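Local coordinates for BF1531-like N-terminal domain-containing protein (Bacteroides fragilis, PDB 3SLR) that is not functionally characterised but binds magnesium in a phosphatase-like domain and may hydrolyse ester bonds, at residues F333-N337 with P338-N342; E358-G361 with D362-E365; L324-G327 with F328-V332; A257-E260 with F261-V265. All coordinates share one frame; numbering follows the deposited sequence.

Interaction 1 (F333-N337 with P338-N342). With MG (magnesium ion), chain B.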
loop_
_atom_site.group_PDB
_atom_site.type_symbol
_atom_site.label_atom_id
_atom_site.label_comp_id
_atom_site.label_asym_id
_atom_site.label_seq_id
_atom_site.Cartn_x
_atom_site.Cartn_y
_atom_site.Cartn_z
ATOM N N PHE A 333 2.802 -15.782 -2.370
ATOM C CA PHE A 333 3.822 -16.703 -2.865
ATOM C C PHE A 333 4.697 -16.033 -3.919
ATOM O O PHE A 333 4.184 -15.541 -4.928
ATOM C CB PHE A 333 3.135 -17.951 -3.444
ATOM C CG PHE A 333 4.068 -18.895 -4.176
ATOM C CD1 PHE A 333 5.152 -19.470 -3.530
ATOM C CD2 PHE A 333 3.818 -19.239 -5.501
ATOM C CE1 PHE A 333 5.989 -20.355 -4.199
ATOM C CE2 PHE A 333 4.652 -20.122 -6.174
ATOM C CZ PHE A 333 5.733 -20.676 -5.527
ATOM N N LEU A 334 6.007 -16.016 -3.671
ATOM C CA LEU A 334 6.989 -15.427 -4.588
ATOM C C LEU A 334 7.889 -16.482 -5.226
ATOM O O LEU A 334 8.587 -17.220 -4.530
ATOM C CB LEU A 334 7.853 -14.402 -3.855
ATOM C CG LEU A 334 7.105 -13.201 -3.262
ATOM C CD1 LEU A 334 8.096 -12.299 -2.520
ATOM C CD2 LEU A 334 6.392 -12.427 -4.346
ATOM N N ASP A 335 7.880 -16.528 -6.557
ATOM C CA ASP A 335 8.653 -17.509 -7.315
ATOM C C ASP A 335 9.052 -16.892 -8.659
ATOM O O ASP A 335 8.231 -16.288 -9.340
ATOM C CB ASP A 335 7.810 -18.786 -7.512
ATOM C CG ASP A 335 8.639 -19.979 -7.956
ATOM O OD1 ASP A 335 9.502 -19.809 -8.850
ATOM O OD2 ASP A 335 8.419 -21.092 -7.417
ATOM N N ASP A 336 10.326 -17.013 -9.022
ATOM C CA ASP A 336 10.853 -16.403 -10.243
ATOM C C ASP A 336 10.420 -17.164 -11.497
ATOM O O ASP A 336 10.551 -16.662 -12.605
ATOM C CB ASP A 336 12.390 -16.386 -10.193
ATOM C CG ASP A 336 12.963 -17.773 -10.292
ATOM O OD1 ASP A 336 12.737 -18.531 -9.339
ATOM O OD2 ASP A 336 13.588 -18.132 -11.320
ATOM N N ASN A 337 9.923 -18.381 -11.320
ATOM C CA ASN A 337 9.531 -19.230 -12.450
ATOM C C ASN A 337 8.051 -19.048 -12.812
ATOM O O ASN A 337 7.183 -19.360 -12.005
ATOM C CB ASN A 337 9.781 -20.695 -12.083
ATOM C CG ASN A 337 9.643 -21.629 -13.267
ATOM O OD1 ASN A 337 8.735 -21.490 -14.085
ATOM N ND2 ASN A 337 10.556 -22.598 -13.364
ATOM N N PRO A 338 7.759 -18.560 -14.030
ATOM C CA PRO A 338 6.371 -18.269 -14.427
ATOM C C PRO A 338 5.461 -19.496 -14.408
ATOM O O PRO A 338 4.268 -19.370 -14.129
ATOM C CB PRO A 338 6.512 -17.748 -15.863
ATOM C CG PRO A 338 7.849 -18.246 -16.324
ATOM C CD PRO A 338 8.712 -18.239 -15.102
ATOM N N PHE A 339 6.017 -20.660 -14.719
ATOM C CA PHE A 339 5.246 -21.902 -14.687
ATOM C C PHE A 339 4.850 -22.285 -13.265
ATOM O O PHE A 339 3.728 -22.730 -13.036
ATOM C CB PHE A 339 6.018 -23.039 -15.356
ATOM C CG PHE A 339 6.413 -22.746 -16.774
ATOM C CD1 PHE A 339 5.509 -22.926 -17.812
ATOM C CD2 PHE A 339 7.688 -22.286 -17.071
ATOM C CE1 PHE A 339 5.872 -22.652 -19.121
ATOM C CE2 PHE A 339 8.054 -22.014 -18.376
ATOM C CZ PHE A 339 7.145 -22.199 -19.402
ATOM N N GLU A 340 5.764 -22.111 -12.315
ATOM C CA GLU A 340 5.445 -22.337 -10.904
ATOM C C GLU A 340 4.363 -21.356 -10.436
ATOM O O GLU A 340 3.387 -21.755 -9.786
ATOM C CB GLU A 340 6.694 -22.214 -10.018
ATOM C CG GLU A 340 7.814 -23.236 -10.284
ATOM C CD GLU A 340 7.455 -24.662 -9.853
ATOM O OE1 GLU A 340 6.275 -24.914 -9.542
ATOM O OE2 GLU A 340 8.361 -25.529 -9.827
ATOM N N ARG A 341 4.531 -20.076 -10.767
ATOM C CA ARG A 341 3.537 -19.074 -10.406
ATOM C C ARG A 341 2.167 -19.428 -10.958
ATOM O O ARG A 341 1.174 -19.388 -10.237
ATOM C CB ARG A 341 3.931 -17.697 -10.924
ATOM C CG ARG A 341 5.211 -17.161 -10.324
ATOM C CD ARG A 341 5.313 -15.657 -10.549
ATOM N NE ARG A 341 5.461 -15.297 -11.958
ATOM C CZ ARG A 341 6.633 -15.021 -12.536
ATOM N NH1 ARG A 341 7.753 -15.083 -11.837
ATOM N NH2 ARG A 341 6.685 -14.686 -13.819
ATOM N N ASN A 342 2.122 -19.760 -12.245
ATOM C CA ASN A 342 0.866 -20.036 -12.931
ATOM C C ASN A 342 0.147 -21.262 -12.388
ATOM O O ASN A 342 -1.076 -21.276 -12.256
ATOM C CB ASN A 342 1.089 -20.172 -14.439
ATOM C CG ASN A 342 1.381 -18.839 -15.106
ATOM O OD1 ASN A 342 1.415 -17.800 -14.448
ATOM N ND2 ASN A 342 1.605 -18.864 -16.416
HETATM MG MG MG B . 13.363 -20.421 -8.690
HETATM O O HOH W 1 11.334 -21.521 -9.254
HETATM O O HOH W 2 14.226 -20.612 -10.987
HETATM O O HOH W 3 13.902 -22.550 -8.710
#
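Arg341 reaches back from the first turn of helix 338-347 to the loop that leaves strand 331-334. Its CB lies 3.8 Å from Asn337 O. CG lies near two carbonyl oxygens, Asp335 O and Asn337 O, and CD passes 3.2 Å from Asp335 O. The chain then bends at chi3 (-66°). This bend brings NH1 to Asp335 O at 2.8 Å, in the carbonyl plane and on a lone pair. That oxygen also lies close to the guanidinium plane, at the group's edge. Asn337 C and Pro338 CA lie over one face of the guanidinium, toward its rim. NH2 forms a salt bridge with Glu355.

The loop carries an acidic pair at the end of a strand in a HAD-like phosphatase domain. Asp336 OD1 binds magnesium at 2.1 Å, and the carboxylate of Asp228 and the backbone carbonyl of Asp230 complete the protein ligands. Asp335 OD1 closes an Asx turn by accepting from Asn337 N at 2.9 Å, and it also receives water 1 of the metal shell. Its OD2 lies 3.3 Å from Glu340 CB. The two acids are drawn to different lysines: OD2 pairs with Lys313, while Glu340 OE2 pairs with Lys280. Asn337 is the N-cap of the helix. Its OD1 accepts from Phe339 N at 2.9 Å, in the plane of the amide carbonyl, and Asn337 O receives Arg341 N at 3.0 Å.

Interaction 2 (E358-G361 with D362-E365)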
loop_
_atom_site.group_PDB
_atom_site.type_symbol
_atom_site.label_atom_id
_atom_site.label_comp_id
_atom_site.label_asym_id
_atom_site.label_seq_id
_atom_site.Cartn_x
_atom_site.Cartn_y
_atom_site.Cartn_z
ATOM N N GLU A 358 11.404 -10.178 -14.627
ATOM C CA GLU A 358 12.482 -11.128 -14.866
ATOM C C GLU A 358 13.800 -10.755 -14.177
ATOM O O GLU A 358 14.551 -11.628 -13.723
ATOM C CB GLU A 358 12.671 -11.346 -16.368
ATOM C CG GLU A 358 12.759 -12.817 -16.743
ATOM C CD GLU A 358 12.142 -13.120 -18.097
ATOM O OE1 GLU A 358 11.326 -12.304 -18.587
ATOM O OE2 GLU A 358 12.480 -14.179 -18.670
ATOM N N ASP A 359 14.081 -9.461 -14.076
ATOM C CA ASP A 359 15.332 -9.015 -13.477
ATOM C C ASP A 359 15.198 -8.873 -11.959
ATOM O O ASP A 359 14.376 -8.093 -11.477
ATOM C CB ASP A 359 15.731 -7.676 -14.098
ATOM C CG ASP A 359 17.149 -7.266 -13.760
ATOM O OD1 ASP A 359 17.673 -7.674 -12.700
ATOM O OD2 ASP A 359 17.736 -6.509 -14.566
ATOM N N PRO A 360 15.994 -9.637 -11.197
ATOM C CA PRO A 360 15.921 -9.566 -9.733
ATOM C C PRO A 360 16.178 -8.165 -9.178
ATOM O O PRO A 360 15.718 -7.843 -8.080
ATOM C CB PRO A 360 17.019 -10.540 -9.285
ATOM C CG PRO A 360 17.126 -11.507 -10.410
ATOM C CD PRO A 360 16.945 -10.675 -11.645
ATOM N N GLY A 361 16.911 -7.343 -9.927
ATOM C CA GLY A 361 17.174 -5.976 -9.516
ATOM C C GLY A 361 15.911 -5.134 -9.488
ATOM O O GLY A 361 15.904 -4.028 -8.949
ATOM N N ASP A 362 14.841 -5.669 -10.064
ATOM C CA ASP A 362 13.569 -4.959 -10.154
ATOM C C ASP A 362 12.489 -5.555 -9.249
ATOM O O ASP A 362 11.380 -5.034 -9.206
ATOM C CB ASP A 362 13.054 -4.979 -11.602
ATOM C CG ASP A 362 13.897 -4.130 -12.538
ATOM O OD1 ASP A 362 14.584 -3.208 -12.049
ATOM O OD2 ASP A 362 13.863 -4.378 -13.764
ATOM N N TYR A 363 12.794 -6.663 -8.571
ATOM C CA TYR A 363 11.796 -7.336 -7.733
ATOM C C TYR A 363 11.193 -6.386 -6.703
ATOM O O TYR A 363 9.979 -6.278 -6.566
ATOM C CB TYR A 363 12.413 -8.496 -6.948
ATOM C CG TYR A 363 12.734 -9.757 -7.720
ATOM C CD1 TYR A 363 12.404 -9.892 -9.060
ATOM C CD2 TYR A 363 13.372 -10.824 -7.085
ATOM C CE1 TYR A 363 12.709 -11.065 -9.752
ATOM C CE2 TYR A 363 13.686 -11.986 -7.763
ATOM C CZ TYR A 363 13.349 -12.104 -9.094
ATOM O OH TYR A 363 13.656 -13.270 -9.762
ATOM N N LEU A 364 12.055 -5.720 -5.953
ATOM C CA LEU A 364 11.574 -5.012 -4.781
ATOM C C LEU A 364 10.718 -3.815 -5.182
ATOM O O LEU A 364 9.621 -3.619 -4.646
ATOM C CB LEU A 364 12.743 -4.607 -3.885
ATOM C CG LEU A 364 12.406 -4.284 -2.432
ATOM C CD1 LEU A 364 11.604 -5.423 -1.794
ATOM C CD2 LEU A 364 13.689 -4.017 -1.645
ATOM N N GLU A 365 11.195 -3.020 -6.135
ATOM C CA GLU A 365 10.420 -1.865 -6.578
ATOM C C GLU A 365 9.064 -2.304 -7.126
ATOM O O GLU A 365 8.058 -1.620 -6.936
ATOM C CB GLU A 365 11.188 -1.050 -7.619
ATOM C CG GLU A 365 12.338 -0.204 -7.040
ATOM C CD GLU A 365 11.841 1.028 -6.277
ATOM O OE1 GLU A 365 10.673 1.445 -6.471
ATOM O OE2 GLU A 365 12.616 1.572 -5.466
HETATM O O HOH W 4 13.283 -13.754 -12.375
HETATM O O HOH W 5 12.789 -7.134 -15.425
HETATM O O HOH W 6 14.944 -5.859 -6.194
HETATM O O HOH W 7 14.128 -3.034 -6.955
#
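Pro360 lies flat against one face of the Tyr363 ring. The two side chains run side by side and point the same way. Pro360 CA sits over the ring centre, 3.5 Å from the Tyr363 centroid and only 8° off the normal, a CH-pi contact. Further out, Pro360 CB touches Tyr363 CE2 at 3.9 Å, and CG lies near the hydroxyl. Tyr363 CG stands beside its own backbone N (chi1 -75°), which turns the ring back under the proline.

The backbone fixes this pairing. Asp362 N donates to Asp359 O at 2.8 Å, and Tyr363 N to Pro360 O at 3.2 Å. Asp359 OD1 accepts from Gly361 N at 2.9 Å, closing an Asx turn. The carboxylates of Asp359 and Asp362 come fairly near each other, with 4.5 Å between their OD2 atoms, and this probably costs some repulsion.

Water 4 lies in the ring plane and donates to both Tyr363 OH and Glu358 O. The hydroxyl also bonds to Asn231 O. This turn leads into helix 363-368. Pro360 packs on Phe258 of helix 255-270, and Leu364 rests on Phe261 and Trp264 of that same helix.

Interaction 3 (L324-G327 with F328-V332)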
loop_
_atom_site.group_PDB
_atom_site.type_symbol
_atom_site.label_atom_id
_atom_site.label_comp_id
_atom_site.label_asym_id
_atom_site.label_seq_id
_atom_site.Cartn_x
_atom_site.Cartn_y
_atom_site.Cartn_z
ATOM N N LEU A 324 0.098 -24.192 9.334
ATOM C CA LEU A 324 -0.069 -22.869 9.930
ATOM C C LEU A 324 -1.496 -22.569 10.378
ATOM O O LEU A 324 -1.709 -21.733 11.258
ATOM C CB LEU A 324 0.396 -21.794 8.944
ATOM C CG LEU A 324 1.885 -21.885 8.588
ATOM C CD1 LEU A 324 2.238 -20.854 7.527
ATOM C CD2 LEU A 324 2.718 -21.697 9.835
ATOM N N ASN A 325 -2.468 -23.249 9.775
ATOM C CA ASN A 325 -3.877 -22.978 10.050
ATOM C C ASN A 325 -4.227 -21.504 9.844
ATOM O O ASN A 325 -4.816 -20.866 10.720
ATOM C CB ASN A 325 -4.256 -23.424 11.467
ATOM C CG ASN A 325 -5.762 -23.465 11.685
ATOM O OD1 ASN A 325 -6.531 -23.720 10.754
ATOM N ND2 ASN A 325 -6.190 -23.205 12.915
ATOM N N ILE A 326 -3.833 -20.961 8.695
ATOM C CA ILE A 326 -4.294 -19.643 8.268
ATOM C C ILE A 326 -4.872 -19.810 6.873
ATOM O O ILE A 326 -4.643 -20.829 6.221
ATOM C CB ILE A 326 -3.161 -18.616 8.223
ATOM C CG1 ILE A 326 -2.045 -19.125 7.320
ATOM C CG2 ILE A 326 -2.646 -18.319 9.626
ATOM C CD1 ILE A 326 -0.949 -18.099 7.069
ATOM N N GLY A 327 -5.636 -18.829 6.417
ATOM C CA GLY A 327 -6.311 -18.958 5.144
ATOM C C GLY A 327 -5.374 -18.847 3.967
ATOM O O GLY A 327 -4.394 -18.097 4.019
ATOM N N PHE A 328 -5.674 -19.579 2.901
ATOM C CA PHE A 328 -4.931 -19.432 1.660
ATOM C C PHE A 328 -4.954 -17.979 1.219
ATOM O O PHE A 328 -3.971 -17.470 0.687
ATOM C CB PHE A 328 -5.483 -20.345 0.553
ATOM C CG PHE A 328 -5.183 -21.807 0.763
ATOM C CD1 PHE A 328 -3.892 -22.297 0.628
ATOM C CD2 PHE A 328 -6.193 -22.691 1.103
ATOM C CE1 PHE A 328 -3.612 -23.646 0.832
ATOM C CE2 PHE A 328 -5.924 -24.033 1.311
ATOM C CZ PHE A 328 -4.640 -24.518 1.172
ATOM N N ASP A 329 -6.082 -17.307 1.457
ATOM C CA ASP A 329 -6.227 -15.911 1.076
ATOM C C ASP A 329 -5.452 -14.947 1.984
ATOM O O ASP A 329 -5.515 -13.733 1.793
ATOM C CB ASP A 329 -7.706 -15.519 0.950
ATOM C CG ASP A 329 -8.502 -15.767 2.224
ATOM O OD1 ASP A 329 -8.158 -16.673 3.009
ATOM O OD2 ASP A 329 -9.508 -15.056 2.431
ATOM N N SER A 330 -4.702 -15.485 2.945
ATOM C CA SER A 330 -3.815 -14.661 3.755
ATOM C C SER A 330 -2.362 -14.879 3.347
ATOM O O SER A 330 -1.445 -14.415 4.030
ATOM C CB SER A 330 -3.993 -14.945 5.247
ATOM O OG SER A 330 -3.315 -16.132 5.636
HETATM N N MSE A 331 -2.160 -15.585 2.232
HETATM C CA MSE A 331 -0.807 -15.975 1.798
HETATM C C MSE A 331 -0.344 -15.286 0.529
HETATM O O MSE A 331 -1.138 -15.033 -0.382
HETATM C CB MSE A 331 -0.739 -17.486 1.575
HETATM C CG MSE A 331 -0.873 -18.283 2.834
HETATM SE SE MSE A 331 -1.045 -20.205 2.483
HETATM C CE MSE A 331 -0.470 -20.741 4.258
ATOM N N VAL A 332 0.958 -15.002 0.484
ATOM C CA VAL A 332 1.620 -14.460 -0.695
ATOM C C VAL A 332 2.730 -15.434 -1.093
ATOM O O VAL A 332 3.495 -15.868 -0.253
ATOM C CB VAL A 332 2.260 -13.097 -0.393
ATOM C CG1 VAL A 332 2.991 -12.567 -1.614
ATOM C CG2 VAL A 332 1.212 -12.100 0.058
#
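The backbone between Gly327 and Ser330 closes the turn that joins helix 313-324 to strand 331-334. The helix ends at Leu324. Asn325 then leaves helical geometry with positive phi, and Ile326 and Gly327 run on extended. Residues 328-330 form a short 3-10 turn, in which Ser330 N donates to Gly327 O at 2.8 Å. The next bond, Met331 N to Phe328 O at 3.0 Å, carries the turn up to the strand.

The Ser330 hydroxyl uses the same acceptor as its backbone N, so two bonds grip Gly327 O. Its OG donates to Gly327 O at 2.8 Å, in the carbonyl plane and on a lone pair. With chi1 at 79°, OG lies between the backbone N and the carbonyl carbon, on the side facing Gly327. Ile326 CD1 packs against Ser330 OG at 3.4 Å. The apolar contacts come from selenomethionine Met331. Its chain is extended beyond CG and crosses Ile326 at a slant, so that CE meets Ile326 CG1 at 3.8 Å. Leu324 CD1 reaches the same methyl group at 4.2 Å. Asp329 turns its OD1 back to Gly327 CA, while OD2 forms a salt bridge with Lys220.

Leu324, Ile326 and Met331 all touch Cys224 on the neighbouring strand 224-227, and Phe328 packs on helix 313-324. This is a helix-to-strand connection of the parallel alpha/beta, Rossmann-like HAD fold, far from the metal site and leading into strand 331-334, which bonds to strand 224-227 and to Thr352.

Interaction 4 (A257-E260 with F261-V265)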
loop_
_atom_site.group_PDB
_atom_site.type_symbol
_atom_site.label_atom_id
_atom_site.label_comp_id
_atom_site.label_asym_id
_atom_site.label_seq_id
_atom_site.Cartn_x
_atom_site.Cartn_y
_atom_site.Cartn_z
ATOM N N ALA A 257 21.399 -7.163 -4.964
ATOM C CA ALA A 257 19.939 -7.059 -5.043
ATOM C C ALA A 257 19.257 -8.130 -4.195
ATOM O O ALA A 257 18.215 -7.871 -3.572
ATOM C CB ALA A 257 19.451 -7.134 -6.494
ATOM N N PHE A 258 19.831 -9.331 -4.176
ATOM C CA PHE A 258 19.258 -10.409 -3.381
ATOM C C PHE A 258 19.425 -10.115 -1.892
ATOM O O PHE A 258 18.538 -10.411 -1.095
ATOM C CB PHE A 258 19.847 -11.776 -3.770
ATOM C CG PHE A 258 19.353 -12.288 -5.103
ATOM C CD1 PHE A 258 18.059 -12.797 -5.234
ATOM C CD2 PHE A 258 20.180 -12.287 -6.212
ATOM C CE1 PHE A 258 17.603 -13.260 -6.462
ATOM C CE2 PHE A 258 19.729 -12.744 -7.439
ATOM C CZ PHE A 258 18.438 -13.237 -7.560
ATOM N N THR A 259 20.547 -9.501 -1.525
ATOM C CA THR A 259 20.778 -9.086 -0.141
ATOM C C THR A 259 19.703 -8.093 0.313
ATOM O O THR A 259 19.124 -8.240 1.394
ATOM C CB THR A 259 22.176 -8.425 0.027
ATOM O OG1 THR A 259 23.176 -9.440 -0.015
ATOM C CG2 THR A 259 22.282 -7.697 1.364
ATOM N N GLU A 260 19.455 -7.078 -0.508
ATOM C CA GLU A 260 18.482 -6.042 -0.157
ATOM C C GLU A 260 17.050 -6.578 -0.143
ATOM O O GLU A 260 16.228 -6.147 0.659
ATOM C CB GLU A 260 18.645 -4.819 -1.064
ATOM C CG GLU A 260 20.036 -4.196 -0.897
ATOM C CD GLU A 260 20.309 -3.013 -1.803
ATOM O OE1 GLU A 260 19.487 -2.718 -2.695
ATOM O OE2 GLU A 260 21.379 -2.387 -1.622
ATOM N N PHE A 261 16.760 -7.519 -1.037
ATOM C CA PHE A 261 15.478 -8.217 -1.032
ATOM C C PHE A 261 15.300 -9.071 0.226
ATOM O O PHE A 261 14.219 -9.081 0.827
ATOM C CB PHE A 261 15.317 -9.069 -2.301
ATOM C CG PHE A 261 14.054 -9.902 -2.319
ATOM C CD1 PHE A 261 12.813 -9.309 -2.139
ATOM C CD2 PHE A 261 14.111 -11.264 -2.538
ATOM C CE1 PHE A 261 11.655 -10.068 -2.162
ATOM C CE2 PHE A 261 12.955 -12.036 -2.553
ATOM C CZ PHE A 261 11.727 -11.434 -2.367
ATOM N N GLN A 262 16.346 -9.789 0.629
ATOM C CA GLN A 262 16.280 -10.566 1.874
ATOM C C GLN A 262 16.085 -9.651 3.078
ATOM O O GLN A 262 15.427 -10.025 4.035
ATOM C CB GLN A 262 17.537 -11.409 2.081
ATOM C CG GLN A 262 17.600 -12.641 1.213
ATOM C CD GLN A 262 18.724 -13.571 1.621
ATOM O OE1 GLN A 262 19.095 -13.644 2.800
ATOM N NE2 GLN A 262 19.259 -14.298 0.653
ATOM N N GLU A 263 16.654 -8.445 3.026
ATOM C CA GLU A 263 16.471 -7.487 4.119
ATOM C C GLU A 263 15.008 -7.039 4.259
ATOM O O GLU A 263 14.532 -6.779 5.361
ATOM C CB GLU A 263 17.401 -6.280 3.931
ATOM C CG GLU A 263 18.858 -6.653 4.134
ATOM C CD GLU A 263 19.832 -5.581 3.668
ATOM O OE1 GLU A 263 19.403 -4.619 2.988
ATOM O OE2 GLU A 263 21.040 -5.722 3.972
ATOM N N TRP A 264 14.315 -6.929 3.132
ATOM C CA TRP A 264 12.889 -6.628 3.125
ATOM C C TRP A 264 12.117 -7.787 3.771
ATOM O O TRP A 264 11.219 -7.574 4.583
ATOM C CB TRP A 264 12.432 -6.406 1.678
ATOM C CG TRP A 264 10.980 -6.020 1.499
ATOM C CD1 TRP A 264 10.426 -4.788 1.718
ATOM C CD2 TRP A 264 9.918 -6.859 1.034
ATOM N NE1 TRP A 264 9.083 -4.817 1.430
ATOM C CE2 TRP A 264 8.744 -6.074 1.009
ATOM C CE3 TRP A 264 9.843 -8.201 0.645
ATOM C CZ2 TRP A 264 7.513 -6.582 0.601
ATOM C CZ3 TRP A 264 8.613 -8.705 0.239
ATOM C CH2 TRP A 264 7.465 -7.896 0.224
ATOM N N VAL A 265 12.482 -9.012 3.415
ATOM C CA VAL A 265 11.813 -10.187 3.983
ATOM C C VAL A 265 12.034 -10.219 5.495
ATOM O O VAL A 265 11.114 -10.508 6.271
ATOM C CB VAL A 265 12.294 -11.473 3.320
ATOM C CG1 VAL A 265 11.693 -12.718 4.021
ATOM C CG2 VAL A 265 11.924 -11.453 1.833
#
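Phe261 opens the next turn of helix 255-270 by donating its N to Ala257 O at 2.9 Å. Its CB passes close to the same oxygen. The ring swings away from the preceding turn because CG lies anti to the backbone N (chi1 176°). Val265 CG2 covers part of one face of this ring, near the rim. Leu367 of helix 363-368 also touches Phe261.

Gln262 N bonds to Phe258 O at 2.9 Å. Its side chain is extended beyond CG, and that CG comes within 3.3 Å of Phe258 O. The amide then leaves the helix. NE2 donates to Ile233 O, and OE1 accepts from Val297 N and Leu298 N, so both ends of this buried group are satisfied.

Glu263 N donates to Thr259 O at 3.0 Å. The extended side chain runs back toward the preceding turn, and its CG lies 3.2 Å from Thr259 O. OE2 then rests 3.5 Å from the methyl CG2 of Thr259, and OE1 lies near Glu260 CA and CG. The planes of the Glu260 and Glu263 carboxylates are 22° apart, but their charged atoms do not meet.

Trp264 N completes the series with a longer bond to Glu260 O, 3.2 Å. Its indole leads away to Leu367. Val265 N follows with a bond to Phe261 O, and its side chain packs on Leu225 and Leu227 of strand 224-227.

The cohesion along this stretch is therefore mainly that of regular i to i+4 backbone bonds. The aromatic and aliphatic groups serve contacts with other elements, while Glu263 lies along the preceding turn, its carboxylate oxygens near CH groups of Thr259 and Glu260.

Overall arrangement
Along the chain the order is interaction 4, 3, 1, 2, and all belong to the phosphatase-like domain. Interactions 3 and 1 lie at the two ends of strand 331-334, a strand of the parallel sheet of this domain, with centres about 17 Å apart. Interaction 4 lies on helix 255-270. Interaction 2 starts helix 363-368, which packs on that helix; their centres are about 11 Å apart. Leu334 CD1 in interaction 1 also meets Phe261 CZ in interaction 4 at 3.7 Å. Tyr363 OH touches Asp336 CB at 3.4 Å. The magnesium loop is thus joined to helix 363-368, and the strand before it packs on helix 255-270; interaction 3 lies at that strand's far end.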